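Local coordinates for protein transcription regulator (Lactobacillus plantarum WCFS1, PDB 3CLK) that probably acts as a dimeric, DNA-binding transcription regulator of the LacI type, its periplasmic-binding-protein-like core likely sensing a small-molecule effector, at residues Phe22-Gln25 against Ile26-Ile30; Gln82-Gln85 against Ser86-Val89; Tyr91-Ser95 against Met96-Asp100; Ile251-Ser254 against Val255-Ser259. All coordinates share one frame; numbering follows the deposited sequence.

Contact 1 of 4, residues Phe22-Gln25 against Ile26-Ile30; sequences FAQQ and ILDGI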
ATOM      1  N   PHE B  22       2.363  -2.136   5.302  1.00 51.09           N
ATOM      2  CA  PHE B  22       2.603  -2.946   6.490  1.00 47.82           C
ATOM      3  C   PHE B  22       1.359  -2.858   7.370  1.00 45.04           C
ATOM      4  O   PHE B  22       1.021  -3.799   8.085  1.00 45.99           O
ATOM      5  CB  PHE B  22       3.852  -2.449   7.242  1.00 47.68           C
ATOM      6  CG  PHE B  22       3.586  -1.330   8.213  1.00 48.28           C
ATOM      7  CD1 PHE B  22       3.134  -1.602   9.502  1.00 47.79           C
ATOM      8  CD2 PHE B  22       3.784  -0.004   7.840  1.00 48.44           C
ATOM      9  CE1 PHE B  22       2.882  -0.569  10.406  1.00 48.12           C
ATOM     10  CE2 PHE B  22       3.535   1.035   8.736  1.00 48.56           C
ATOM     11  CZ  PHE B  22       3.083   0.752  10.022  1.00 48.61           C
ATOM     12  N   ALA B  23       0.669  -1.725   7.292  1.00 42.86           N
ATOM     13  CA  ALA B  23      -0.543  -1.502   8.072  1.00 40.25           C
ATOM     14  C   ALA B  23      -1.665  -2.438   7.634  1.00 39.33           C
ATOM     15  O   ALA B  23      -2.296  -3.089   8.467  1.00 36.82           O
ATOM     16  CB  ALA B  23      -0.987  -0.054   7.939  1.00 40.20           C
ATOM     17  N   GLN B  24      -1.915  -2.507   6.327  1.00 38.03           N
ATOM     18  CA  GLN B  24      -2.961  -3.387   5.805  1.00 38.52           C
ATOM     19  C   GLN B  24      -2.756  -4.810   6.305  1.00 35.73           C
ATOM     20  O   GLN B  24      -3.718  -5.496   6.652  1.00 33.91           O
ATOM     21  CB  GLN B  24      -2.965  -3.411   4.272  1.00 41.70           C
ATOM     22  CG  GLN B  24      -3.831  -4.540   3.714  1.00 47.36           C
ATOM     23  CD  GLN B  24      -3.662  -4.748   2.225  1.00 51.30           C
ATOM     24  OE1 GLN B  24      -4.040  -3.895   1.417  1.00 53.52           O
ATOM     25  NE2 GLN B  24      -3.090  -5.890   1.849  1.00 51.16           N
ATOM     26  N   GLN B  25      -1.500  -5.250   6.318  1.00 34.54           N
ATOM     27  CA  GLN B  25      -1.164  -6.590   6.777  1.00 33.58           C
ATOM     28  C   GLN B  25      -1.545  -6.759   8.243  1.00 31.47           C
ATOM     29  O   GLN B  25      -2.034  -7.809   8.645  1.00 30.83           O
ATOM     30  CB  GLN B  25       0.334  -6.858   6.592  1.00 37.26           C
ATOM     31  CG  GLN B  25       0.752  -6.962   5.132  1.00 42.44           C
ATOM     32  CD  GLN B  25      -0.112  -7.945   4.359  1.00 44.11           C
ATOM     33  OE1 GLN B  25      -0.152  -9.136   4.675  1.00 46.21           O
ATOM     34  NE2 GLN B  25      -0.814  -7.448   3.344  1.00 46.27           N
ATOM     35  N   ILE B  26      -1.320  -5.722   9.041  1.00 29.47           N
ATOM     36  CA  ILE B  26      -1.681  -5.787  10.451  1.00 28.11           C
ATOM     37  C   ILE B  26      -3.203  -5.742  10.559  1.00 29.11           C
ATOM     38  O   ILE B  26      -3.804  -6.504  11.317  1.00 29.13           O
ATOM     39  CB  ILE B  26      -1.097  -4.606  11.254  1.00 25.29           C
ATOM     40  CG1 ILE B  26       0.421  -4.554  11.080  1.00 22.29           C
ATOM     41  CG2 ILE B  26      -1.457  -4.762  12.728  1.00 20.70           C
ATOM     42  CD1 ILE B  26       1.083  -3.415  11.821  1.00 22.98           C
ATOM     43  N   LEU B  27      -3.821  -4.853   9.787  1.00 29.91           N
ATOM     44  CA  LEU B  27      -5.274  -4.698   9.798  1.00 31.46           C
ATOM     45  C   LEU B  27      -5.998  -5.978   9.387  1.00 32.54           C
ATOM     46  O   LEU B  27      -7.059  -6.289   9.923  1.00 33.40           O
ATOM     47  CB  LEU B  27      -5.697  -3.543   8.879  1.00 31.90           C
ATOM     48  CG  LEU B  27      -5.321  -2.120   9.321  1.00 33.60           C
ATOM     49  CD1 LEU B  27      -5.662  -1.129   8.217  1.00 32.96           C
ATOM     50  CD2 LEU B  27      -6.051  -1.760  10.603  1.00 32.87           C
ATOM     51  N   ASP B  28      -5.435  -6.721   8.439  1.00 33.06           N
ATOM     52  CA  ASP B  28      -6.067  -7.965   8.018  1.00 33.88           C
ATOM     53  C   ASP B  28      -6.080  -8.929   9.196  1.00 33.07           C
ATOM     54  O   ASP B  28      -7.073  -9.614   9.435  1.00 33.17           O
ATOM     55  CB  ASP B  28      -5.325  -8.604   6.841  1.00 34.52           C
ATOM     56  CG  ASP B  28      -5.489  -7.823   5.551  1.00 35.65           C
ATOM     57  OD1 ASP B  28      -6.576  -7.248   5.325  1.00 37.56           O
ATOM     58  OD2 ASP B  28      -4.533  -7.798   4.750  1.00 37.62           O
ATOM     59  N   GLY B  29      -4.972  -8.969   9.933  1.00 31.43           N
ATOM     60  CA  GLY B  29      -4.880  -9.848  11.083  1.00 32.40           C
ATOM     61  C   GLY B  29      -5.858  -9.439  12.169  1.00 33.04           C
ATOM     62  O   GLY B  29      -6.477 -10.288  12.811  1.00 32.36           O
ATOM     63  N   ILE B  30      -5.995  -8.132  12.373  1.00 34.21           N
ATOM     64  CA  ILE B  30      -6.912  -7.597  13.374  1.00 35.13           C
ATOM     65  C   ILE B  30      -8.341  -7.906  12.950  1.00 38.09           C
ATOM     66  O   ILE B  30      -9.153  -8.386  13.745  1.00 37.40           O
ATOM     67  CB  ILE B  30      -6.763  -6.060  13.509  1.00 34.23           C
ATOM     68  CG1 ILE B  30      -5.407  -5.715  14.122  1.00 31.81           C
ATOM     69  CG2 ILE B  30      -7.888  -5.492  14.366  1.00 34.04           C
ATOM     70  CD1 ILE B  30      -5.129  -4.228  14.174  1.00 30.05           C
TER
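The phenyl ring of Phe22 meets the delta methyl of Ile26 at its edge, near the ring plane, with Phe22 CD1 3.6 Å from Ile26 CD1. CE1 is almost as near, so the methyl sits beside one C-C bond of the rim. The two side chains lie next to each other and point the same way, one helical turn apart. Phe22 carries CG between its backbone N and carbonyl carbon (chi1 86°), while Ile26 runs CG1 and CD1 out extended, which carries the methyl back to the ring. Two other flat groups, the amide of Gln24 and the carboxylate of Asp28, are inclined by 46°, and they meet through the aliphatic CG of Gln24, 3.5 Å from Asp28 OD2. Beneath the side chains run the i to i+4 bonds of the first turns of helix 22-34. Leu27 N donates to Ala23 O over 2.7 Å, nearly straight, and Asp28 N reaches Gln24 O at 2.8 Å; the bond from Gly29 N to Gln25 O is weak. The helix turns Ile26, Leu27 and Ile30 onto the parallel sheet, against Leu70 and Leu72 of strand 68-72 and Leu94 of strand 91-94. Helix 240-256 packs alongside through Phe240, Phe241 and Val248, whereas Gln24 touches Val18 and Asp28 touches Tyr45, both of the second subunit.

Contact 2 of 4, residues Gln82-Gln85 against Ser86-Val89; sequences QLLQ and SSDV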
ATOM      1  N   GLN B  82      -0.387  10.329  27.856  1.00 39.61           N
ATOM      2  CA  GLN B  82      -1.023  10.381  29.174  1.00 42.01           C
ATOM      3  C   GLN B  82      -2.527  10.482  28.937  1.00 40.97           C
ATOM      4  O   GLN B  82      -3.331  10.009  29.734  1.00 40.65           O
ATOM      5  CB  GLN B  82      -0.543  11.595  29.981  1.00 44.45           C
ATOM      6  CG  GLN B  82      -0.736  12.927  29.280  1.00 49.85           C
ATOM      7  CD  GLN B  82      -1.002  14.075  30.240  1.00 52.74           C
ATOM      8  OE1 GLN B  82      -0.239  14.311  31.179  1.00 54.11           O
ATOM      9  NE2 GLN B  82      -2.092  14.798  30.004  1.00 54.01           N
ATOM     10  N   LEU B  83      -2.894  11.099  27.821  1.00 40.09           N
ATOM     11  CA  LEU B  83      -4.292  11.253  27.467  1.00 40.22           C
ATOM     12  C   LEU B  83      -4.937   9.879  27.260  1.00 39.86           C
ATOM     13  O   LEU B  83      -5.973   9.577  27.848  1.00 40.32           O
ATOM     14  CB  LEU B  83      -4.412  12.103  26.202  1.00 40.53           C
ATOM     15  CG  LEU B  83      -5.803  12.416  25.649  1.00 42.71           C
ATOM     16  CD1 LEU B  83      -6.305  11.259  24.805  1.00 44.15           C
ATOM     17  CD2 LEU B  83      -6.754  12.720  26.802  1.00 44.53           C
ATOM     18  N   LEU B  84      -4.320   9.052  26.424  1.00 38.33           N
ATOM     19  CA  LEU B  84      -4.839   7.715  26.160  1.00 37.30           C
ATOM     20  C   LEU B  84      -4.796   6.875  27.432  1.00 36.93           C
ATOM     21  O   LEU B  84      -5.686   6.070  27.683  1.00 37.33           O
ATOM     22  CB  LEU B  84      -4.012   7.025  25.066  1.00 35.77           C
ATOM     23  CG  LEU B  84      -4.284   5.539  24.793  1.00 35.12           C
ATOM     24  CD1 LEU B  84      -5.732   5.326  24.380  1.00 33.91           C
ATOM     25  CD2 LEU B  84      -3.338   5.049  23.704  1.00 35.18           C
ATOM     26  N   GLN B  85      -3.758   7.069  28.234  1.00 38.07           N
ATOM     27  CA  GLN B  85      -3.615   6.312  29.466  1.00 39.33           C
ATOM     28  C   GLN B  85      -4.636   6.703  30.530  1.00 39.96           C
ATOM     29  O   GLN B  85      -4.950   5.907  31.412  1.00 41.41           O
ATOM     30  CB  GLN B  85      -2.197   6.466  30.018  1.00 40.25           C
ATOM     31  CG  GLN B  85      -1.126   5.823  29.146  1.00 42.71           C
ATOM     32  CD  GLN B  85       0.166   5.564  29.897  1.00 43.78           C
ATOM     33  OE1 GLN B  85       1.152   5.093  29.325  1.00 41.81           O
ATOM     34  NE2 GLN B  85       0.164   5.860  31.190  1.00 46.34           N
ATOM     35  N   SER B  86      -5.165   7.920  30.439  1.00 39.18           N
ATOM     36  CA  SER B  86      -6.147   8.397  31.408  1.00 39.80           C
ATOM     37  C   SER B  86      -7.577   8.021  31.044  1.00 39.20           C
ATOM     38  O   SER B  86      -8.465   8.044  31.899  1.00 38.37           O
ATOM     39  CB  SER B  86      -6.056   9.917  31.551  1.00 39.04           C
ATOM     40  OG  SER B  86      -4.832  10.290  32.151  1.00 42.65           O
ATOM     41  N   SER B  87      -7.805   7.677  29.781  1.00 37.73           N
ATOM     42  CA  SER B  87      -9.148   7.315  29.336  1.00 36.74           C
ATOM     43  C   SER B  87      -9.609   5.958  29.871  1.00 36.48           C
ATOM     44  O   SER B  87     -10.781   5.608  29.751  1.00 36.68           O
ATOM     45  CB  SER B  87      -9.215   7.304  27.809  1.00 36.38           C
ATOM     46  OG  SER B  87      -8.429   6.251  27.275  1.00 37.00           O
ATOM     47  N   ASP B  88      -8.694   5.202  30.465  1.00 35.67           N
ATOM     48  CA  ASP B  88      -9.026   3.882  30.994  1.00 37.79           C
ATOM     49  C   ASP B  88      -9.528   2.921  29.928  1.00 36.02           C
ATOM     50  O   ASP B  88     -10.348   2.047  30.206  1.00 35.68           O
ATOM     51  CB  ASP B  88     -10.077   3.976  32.101  1.00 41.66           C
ATOM     52  CG  ASP B  88      -9.466   4.252  33.458  1.00 46.01           C
ATOM     53  OD1 ASP B  88      -8.393   3.677  33.757  1.00 47.85           O
ATOM     54  OD2 ASP B  88     -10.068   5.028  34.227  1.00 49.55           O
ATOM     55  N   VAL B  89      -9.048   3.095  28.704  1.00 32.70           N
ATOM     56  CA  VAL B  89      -9.432   2.224  27.605  1.00 31.95           C
ATOM     57  C   VAL B  89      -8.269   1.270  27.338  1.00 29.96           C
ATOM     58  O   VAL B  89      -7.133   1.705  27.168  1.00 30.23           O
ATOM     59  CB  VAL B  89      -9.709   3.023  26.312  1.00 33.69           C
ATOM     60  CG1 VAL B  89     -10.038   2.070  25.174  1.00 35.09           C
ATOM     61  CG2 VAL B  89     -10.864   3.999  26.531  1.00 35.04           C
TER
HETATM   62  O   HOH W   1      -5.997   3.710  28.890  1.00 31.68           O
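Leu84 O, at the end of helix 78-86, is gripped by the hydroxyl of Ser87 and by a water. Ser87 OG donates to Leu84 O over 2.8 Å, tilted 28° from the carbonyl plane, and the water donates to the same oxygen at 2.7 Å. That water also donates to Val89 O, 2.9 Å away, and so ties the last helical turn to the chain leaving it. The Ser87 hydroxyl gets there because chi1 (68°) sets OG beside both N and C of its own main chain. Ser86 turns its hydroxyl back four residues instead: OG, beside the backbone N, donates to Gln82 O at 2.9 Å. The backbone bonds lose their regular geometry, with Ser86 N lying above the carbonyl plane of Leu83 and Ser87 N making weak bonds to Leu83 O and Leu84 O. Asp88 then takes positive phi (61°) and ends the helical path. With an alanine here in place of Ser87, Leu84 O is likely to depend on the water and a weak backbone bond. Leu84 is buried against Ile69 and Leu71 of strand 68-72, Leu83 touches Leu58 and Ser87 touches Ile62, both on helix 53-63, and the chain next enters strand 91-94.

Contact 3 of 4, residues Tyr91-Ser95 against Met96-Asp100; sequences YCFLS and MGFDD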
ATOM      1  N   TYR B  91      -5.442  -0.641  25.755  1.00 25.23           N
ATOM      2  CA  TYR B  91      -4.728  -0.297  24.533  1.00 26.23           C
ATOM      3  C   TYR B  91      -3.421  -1.066  24.413  1.00 26.14           C
ATOM      4  O   TYR B  91      -2.883  -1.559  25.405  1.00 26.37           O
ATOM      5  CB  TYR B  91      -4.453   1.215  24.492  1.00 26.04           C
ATOM      6  CG  TYR B  91      -3.361   1.657  25.436  1.00 28.40           C
ATOM      7  CD1 TYR B  91      -2.027   1.666  25.030  1.00 28.69           C
ATOM      8  CD2 TYR B  91      -3.650   2.010  26.756  1.00 29.91           C
ATOM      9  CE1 TYR B  91      -1.004   2.009  25.910  1.00 28.84           C
ATOM     10  CE2 TYR B  91      -2.630   2.354  27.652  1.00 28.19           C
ATOM     11  CZ  TYR B  91      -1.311   2.349  27.216  1.00 30.32           C
ATOM     12  OH  TYR B  91      -0.293   2.681  28.082  1.00 30.19           O
ATOM     13  N   CYS B  92      -2.920  -1.161  23.184  1.00 24.15           N
ATOM     14  CA  CYS B  92      -1.673  -1.857  22.901  1.00 22.30           C
ATOM     15  C   CYS B  92      -1.102  -1.319  21.593  1.00 21.78           C
ATOM     16  O   CYS B  92      -1.842  -1.091  20.634  1.00 17.72           O
ATOM     17  CB  CYS B  92      -1.920  -3.363  22.776  1.00 21.81           C
ATOM     18  SG  CYS B  92      -0.415  -4.385  22.675  1.00 25.61           S
ATOM     19  N   PHE B  93       0.208  -1.098  21.572  1.00 20.98           N
ATOM     20  CA  PHE B  93       0.882  -0.611  20.372  1.00 24.16           C
ATOM     21  C   PHE B  93       1.323  -1.803  19.521  1.00 23.59           C
ATOM     22  O   PHE B  93       1.746  -2.830  20.058  1.00 24.85           O
ATOM     23  CB  PHE B  93       2.113   0.225  20.743  1.00 23.98           C
ATOM     24  CG  PHE B  93       1.784   1.596  21.272  1.00 26.91           C
ATOM     25  CD1 PHE B  93       1.320   1.766  22.573  1.00 25.90           C
ATOM     26  CD2 PHE B  93       1.942   2.721  20.465  1.00 25.07           C
ATOM     27  CE1 PHE B  93       1.020   3.045  23.064  1.00 28.15           C
ATOM     28  CE2 PHE B  93       1.646   3.999  20.941  1.00 26.08           C
ATOM     29  CZ  PHE B  93       1.183   4.164  22.241  1.00 28.59           C
ATOM     30  N   LEU B  94       1.216  -1.664  18.204  1.00 19.90           N
ATOM     31  CA  LEU B  94       1.621  -2.722  17.283  1.00 20.97           C
ATOM     32  C   LEU B  94       2.726  -2.236  16.338  1.00 22.30           C
ATOM     33  O   LEU B  94       2.712  -1.082  15.889  1.00 20.28           O
ATOM     34  CB  LEU B  94       0.429  -3.209  16.444  1.00 19.73           C
ATOM     35  CG  LEU B  94      -0.803  -3.760  17.170  1.00 21.69           C
ATOM     36  CD1 LEU B  94      -1.840  -4.236  16.159  1.00 20.04           C
ATOM     37  CD2 LEU B  94      -0.386  -4.904  18.079  1.00 19.87           C
ATOM     38  N   SER B  95       3.676  -3.127  16.056  1.00 20.83           N
ATOM     39  CA  SER B  95       4.794  -2.859  15.155  1.00 23.29           C
ATOM     40  C   SER B  95       5.778  -1.795  15.639  1.00 24.97           C
ATOM     41  O   SER B  95       6.506  -1.206  14.836  1.00 23.82           O
ATOM     42  CB  SER B  95       4.252  -2.471  13.779  1.00 21.28           C
ATOM     43  OG  SER B  95       5.158  -2.860  12.765  1.00 28.34           O
HETATM   44  N   MSE B  96       5.805  -1.558  16.948  1.00 26.90           N
HETATM   45  CA  MSE B  96       6.711  -0.572  17.526  1.00 30.24           C
HETATM   46  C   MSE B  96       7.036  -0.916  18.978  1.00 30.27           C
HETATM   47  O   MSE B  96       6.147  -1.250  19.756  1.00 31.92           O
HETATM   48  CB  MSE B  96       6.081   0.827  17.448  1.00 34.73           C
HETATM   49  CG  MSE B  96       6.952   1.954  17.986  1.00 41.41           C
HETATM   50 SE   MSE B  96       6.045   3.678  17.904  1.00 52.37          SE
HETATM   51  CE  MSE B  96       6.544   4.174  16.100  1.00 48.17           C
ATOM     52  N   GLY B  97       8.313  -0.836  19.333  1.00 31.03           N
ATOM     53  CA  GLY B  97       8.732  -1.125  20.694  1.00 31.63           C
ATOM     54  C   GLY B  97       9.020   0.160  21.447  1.00 33.24           C
ATOM     55  O   GLY B  97       9.094   1.234  20.848  1.00 31.60           O
ATOM     56  N   PHE B  98       9.196   0.053  22.761  1.00 34.15           N
ATOM     57  CA  PHE B  98       9.459   1.216  23.601  1.00 35.08           C
ATOM     58  C   PHE B  98      10.430   0.883  24.722  1.00 36.91           C
ATOM     59  O   PHE B  98      10.579  -0.281  25.104  1.00 37.09           O
ATOM     60  CB  PHE B  98       8.152   1.715  24.216  1.00 33.63           C
ATOM     61  CG  PHE B  98       7.147   2.168  23.205  1.00 31.94           C
ATOM     62  CD1 PHE B  98       7.231   3.437  22.645  1.00 30.72           C
ATOM     63  CD2 PHE B  98       6.115   1.326  22.810  1.00 29.60           C
ATOM     64  CE1 PHE B  98       6.295   3.865  21.705  1.00 30.94           C
ATOM     65  CE2 PHE B  98       5.178   1.743  21.873  1.00 29.36           C
ATOM     66  CZ  PHE B  98       5.265   3.015  21.319  1.00 30.80           C
ATOM     67  N   ASP B  99      11.082   1.911  25.257  1.00 38.05           N
ATOM     68  CA  ASP B  99      12.030   1.719  26.347  1.00 39.86           C
ATOM     69  C   ASP B  99      11.316   1.532  27.682  1.00 39.67           C
ATOM     70  O   ASP B  99      11.811   0.821  28.555  1.00 39.99           O
ATOM     71  CB  ASP B  99      12.989   2.910  26.443  1.00 41.09           C
ATOM     72  CG  ASP B  99      14.013   2.927  25.324  1.00 42.06           C
ATOM     73  OD1 ASP B  99      14.806   1.965  25.231  1.00 42.16           O
ATOM     74  OD2 ASP B  99      14.023   3.902  24.542  1.00 42.04           O
ATOM     75  N   ASP B 100      10.155   2.167  27.835  1.00 39.73           N
ATOM     76  CA  ASP B 100       9.387   2.060  29.077  1.00 40.55           C
ATOM     77  C   ASP B 100       8.564   0.774  29.149  1.00 39.61           C
ATOM     78  O   ASP B 100       8.831  -0.181  28.423  1.00 40.02           O
ATOM     79  CB  ASP B 100       8.466   3.274  29.258  1.00 40.71           C
ATOM     80  CG  ASP B 100       7.466   3.425  28.132  1.00 41.68           C
ATOM     81  OD1 ASP B 100       7.045   2.396  27.568  1.00 42.27           O
ATOM     82  OD2 ASP B 100       7.088   4.574  27.824  1.00 42.14           O
TER
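Phe98 drives the edge of its ring into one face of Phe93, a T-shaped pair with centroids 4.8 Å apart and planes at 74°. The contact is made by CZ and CE2 of Phe98: CZ stands 3.4 Å from Phe93 CD2, above the ring and offset toward its rim, and CE2 is equally close to Phe93 CG. CE2 also approaches the methylene of Phe93, 3.6 Å from its CB, which lies in the plane of the Phe98 ring. Both phenylalanines carry CG anti to the carbonyl carbon (chi1 -74° in Phe93), and with both CB atoms directed across the contact the two side chains meet, crossing at about a right angle. Between them the chain doubles back after strand 91-94 of the parallel sheet, in the Rossmann-like half of a periplasmic-binding-protein fold. Ser95 makes the change of direction with positive phi (66°), and the selenomethionine at Met96 extends through CB and CG before bending at its selenium, leading away from the strand. Replacing Phe93 by a serine would probably leave the Phe98 edge without its aromatic face and open a gap beside strand 104-106, where Phe104 touches both rings. Arg102 makes cation-pi contacts with Phe93 and Phe98, and its guanidinium also forms a salt bridge with Asp100 OD2.

Contact 4 of 4, residues Ile251-Ser254 against Val255-Ser259; sequences IHQS and VKNGS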
ATOM      1  N   ILE B 251      -6.704  -7.470  23.908  1.00 32.50           N
ATOM      2  CA  ILE B 251      -7.912  -6.718  24.246  1.00 34.46           C
ATOM      3  C   ILE B 251      -8.947  -7.692  24.787  1.00 36.08           C
ATOM      4  O   ILE B 251      -9.528  -7.474  25.850  1.00 36.12           O
ATOM      5  CB  ILE B 251      -8.517  -6.011  23.012  1.00 32.13           C
ATOM      6  CG1 ILE B 251      -7.552  -4.946  22.487  1.00 31.76           C
ATOM      7  CG2 ILE B 251      -9.850  -5.384  23.381  1.00 31.73           C
ATOM      8  CD1 ILE B 251      -8.071  -4.198  21.255  1.00 29.91           C
ATOM      9  N   HIS B 252      -9.172  -8.769  24.038  1.00 36.80           N
ATOM     10  CA  HIS B 252     -10.129  -9.794  24.433  1.00 38.55           C
ATOM     11  C   HIS B 252      -9.787 -10.311  25.829  1.00 38.29           C
ATOM     12  O   HIS B 252     -10.664 -10.508  26.665  1.00 39.22           O
ATOM     13  CB  HIS B 252     -10.086 -10.958  23.440  1.00 40.13           C
ATOM     14  CG  HIS B 252     -10.942 -12.123  23.836  1.00 40.71           C
ATOM     15  ND1 HIS B 252     -10.634 -13.422  23.492  1.00 42.40           N
ATOM     16  CD2 HIS B 252     -12.104 -12.184  24.529  1.00 41.94           C
ATOM     17  CE1 HIS B 252     -11.567 -14.233  23.956  1.00 41.65           C
ATOM     18  NE2 HIS B 252     -12.471 -13.507  24.589  1.00 41.02           N
ATOM     19  N   GLN B 253      -8.500 -10.529  26.068  1.00 39.00           N
ATOM     20  CA  GLN B 253      -8.019 -11.031  27.346  1.00 39.03           C
ATOM     21  C   GLN B 253      -8.187 -10.012  28.472  1.00 40.46           C
ATOM     22  O   GLN B 253      -8.324 -10.390  29.638  1.00 37.15           O
ATOM     23  CB  GLN B 253      -6.549 -11.425  27.217  1.00 39.14           C
ATOM     24  CG  GLN B 253      -5.942 -12.070  28.447  1.00 39.58           C
ATOM     25  CD  GLN B 253      -6.706 -13.304  28.901  1.00 41.57           C
ATOM     26  OE1 GLN B 253      -7.101 -14.142  28.086  1.00 40.67           O
ATOM     27  NE2 GLN B 253      -6.906 -13.427  30.211  1.00 39.27           N
ATOM     28  N   SER B 254      -8.180  -8.727  28.121  1.00 40.68           N
ATOM     29  CA  SER B 254      -8.329  -7.668  29.116  1.00 42.35           C
ATOM     30  C   SER B 254      -9.771  -7.562  29.602  1.00 43.72           C
ATOM     31  O   SER B 254     -10.020  -7.092  30.711  1.00 44.64           O
ATOM     32  CB  SER B 254      -7.882  -6.318  28.545  1.00 40.75           C
ATOM     33  OG  SER B 254      -8.820  -5.828  27.605  1.00 40.03           O
ATOM     34  N   VAL B 255     -10.721  -7.985  28.773  1.00 45.42           N
ATOM     35  CA  VAL B 255     -12.124  -7.939  29.170  1.00 47.87           C
ATOM     36  C   VAL B 255     -12.461  -9.231  29.907  1.00 49.21           C
ATOM     37  O   VAL B 255     -13.290  -9.243  30.817  1.00 49.66           O
ATOM     38  CB  VAL B 255     -13.071  -7.798  27.953  1.00 47.61           C
ATOM     39  CG1 VAL B 255     -12.629  -6.637  27.087  1.00 47.78           C
ATOM     40  CG2 VAL B 255     -13.109  -9.088  27.158  1.00 48.59           C
ATOM     41  N   LYS B 256     -11.804 -10.316  29.505  1.00 50.47           N
ATOM     42  CA  LYS B 256     -12.021 -11.617  30.127  1.00 52.10           C
ATOM     43  C   LYS B 256     -11.568 -11.612  31.584  1.00 51.97           C
ATOM     44  O   LYS B 256     -12.350 -11.922  32.483  1.00 52.32           O
ATOM     45  CB  LYS B 256     -11.266 -12.705  29.360  1.00 53.35           C
ATOM     46  CG  LYS B 256     -11.945 -13.169  28.078  1.00 55.97           C
ATOM     47  CD  LYS B 256     -13.174 -14.026  28.365  1.00 56.26           C
ATOM     48  CE  LYS B 256     -13.728 -14.644  27.086  1.00 56.89           C
ATOM     49  NZ  LYS B 256     -14.865 -15.576  27.336  1.00 57.07           N
ATOM     50  N   ASN B 257     -10.306 -11.260  31.817  1.00 51.38           N
ATOM     51  CA  ASN B 257      -9.782 -11.226  33.178  1.00 51.45           C
ATOM     52  C   ASN B 257     -10.316 -10.014  33.930  1.00 51.21           C
ATOM     53  O   ASN B 257      -9.874  -9.718  35.041  1.00 51.65           O
ATOM     54  CB  ASN B 257      -8.247 -11.207  33.177  1.00 50.97           C
ATOM     55  CG  ASN B 257      -7.675  -9.959  32.536  1.00 50.82           C
ATOM     56  OD1 ASN B 257      -8.127  -8.846  32.804  1.00 49.63           O
ATOM     57  ND2 ASN B 257      -6.660 -10.138  31.698  1.00 49.99           N
ATOM     58  N   GLY B 258     -11.260  -9.315  33.306  1.00 50.74           N
ATOM     59  CA  GLY B 258     -11.873  -8.148  33.913  1.00 50.62           C
ATOM     60  C   GLY B 258     -10.978  -6.963  34.229  1.00 50.79           C
ATOM     61  O   GLY B 258     -11.475  -5.923  34.660  1.00 51.60           O
ATOM     62  N   SER B 259      -9.673  -7.095  34.014  1.00 50.26           N
ATOM     63  CA  SER B 259      -8.753  -5.998  34.311  1.00 49.20           C
ATOM     64  C   SER B 259      -8.953  -4.807  33.382  1.00 48.60           C
ATOM     65  O   SER B 259      -8.665  -3.671  33.755  1.00 48.42           O
ATOM     66  CB  SER B 259      -7.298  -6.467  34.208  1.00 49.02           C
ATOM     67  OG  SER B 259      -6.929  -6.702  32.860  1.00 46.65           O
TER
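His252 and Lys256, one turn apart near the end of helix 240-256, meet through van der Waals contact. The lysine's CG lies 3.5 Å from His252 NE2 as its aliphatic chain crosses the imidazole obliquely. The anti first torsion of His252 (chi1 174°) and the bend of Lys256 at chi2 bring CG and CE of the lysine to NE2 of the ring. His252 NE2 and Lys256 NZ are 4.2 Å apart; the charge of the lysine, if it stays this near, would probably disfavour protonation of the imidazole.

The hydrogen bonds are chiefly those of a helix coming to its end. Ile251 O accepts from Val255 N at 3.2 Å and from Ser254 OG at 2.5 Å, besides a weak bond from Ser254 N; the hydroxyl lies in the carbonyl plane, on a lone pair. Asn257 N donates almost straight to Gln253 O, 3.1 Å away. Asn257 is the first residue to leave helical geometry, and its OD1 accepts from Ser259 N in an Asx turn, although the position of that oxygen is less certain. Gly258 at the middle of the turn has positive phi (62°).

Among outside partners, Ser254 O accepts from Asn260 ND2. Ser254 touches Pro90 and Ile262, while His252 rests on Asn37 and Tyr39.

How the contacts relate
All four contacts belong to the half built on the parallel sheet. Contacts 1 and 3 lie nearer the centre of the chain, are partly buried and rely on apolar and aromatic side chains. They touch directly: Ile26 CG2 packs 3.5 Å from Leu94 CD1, joining helix 22-34 to strand 91-94. Contacts 2 and 4 lie farther out, at helix ends, the first on the surface, the second partly buried with most touching residues exposed; serine hydroxyls accompany their backbone bonds, with a bridging water in contact 2 and an Asx turn in contact 4. Contact 2 leads straight into contact 3, with Leu84 packed on Tyr91. Contact 4 touches none of the others, although helix 240-256 also flanks contact 1.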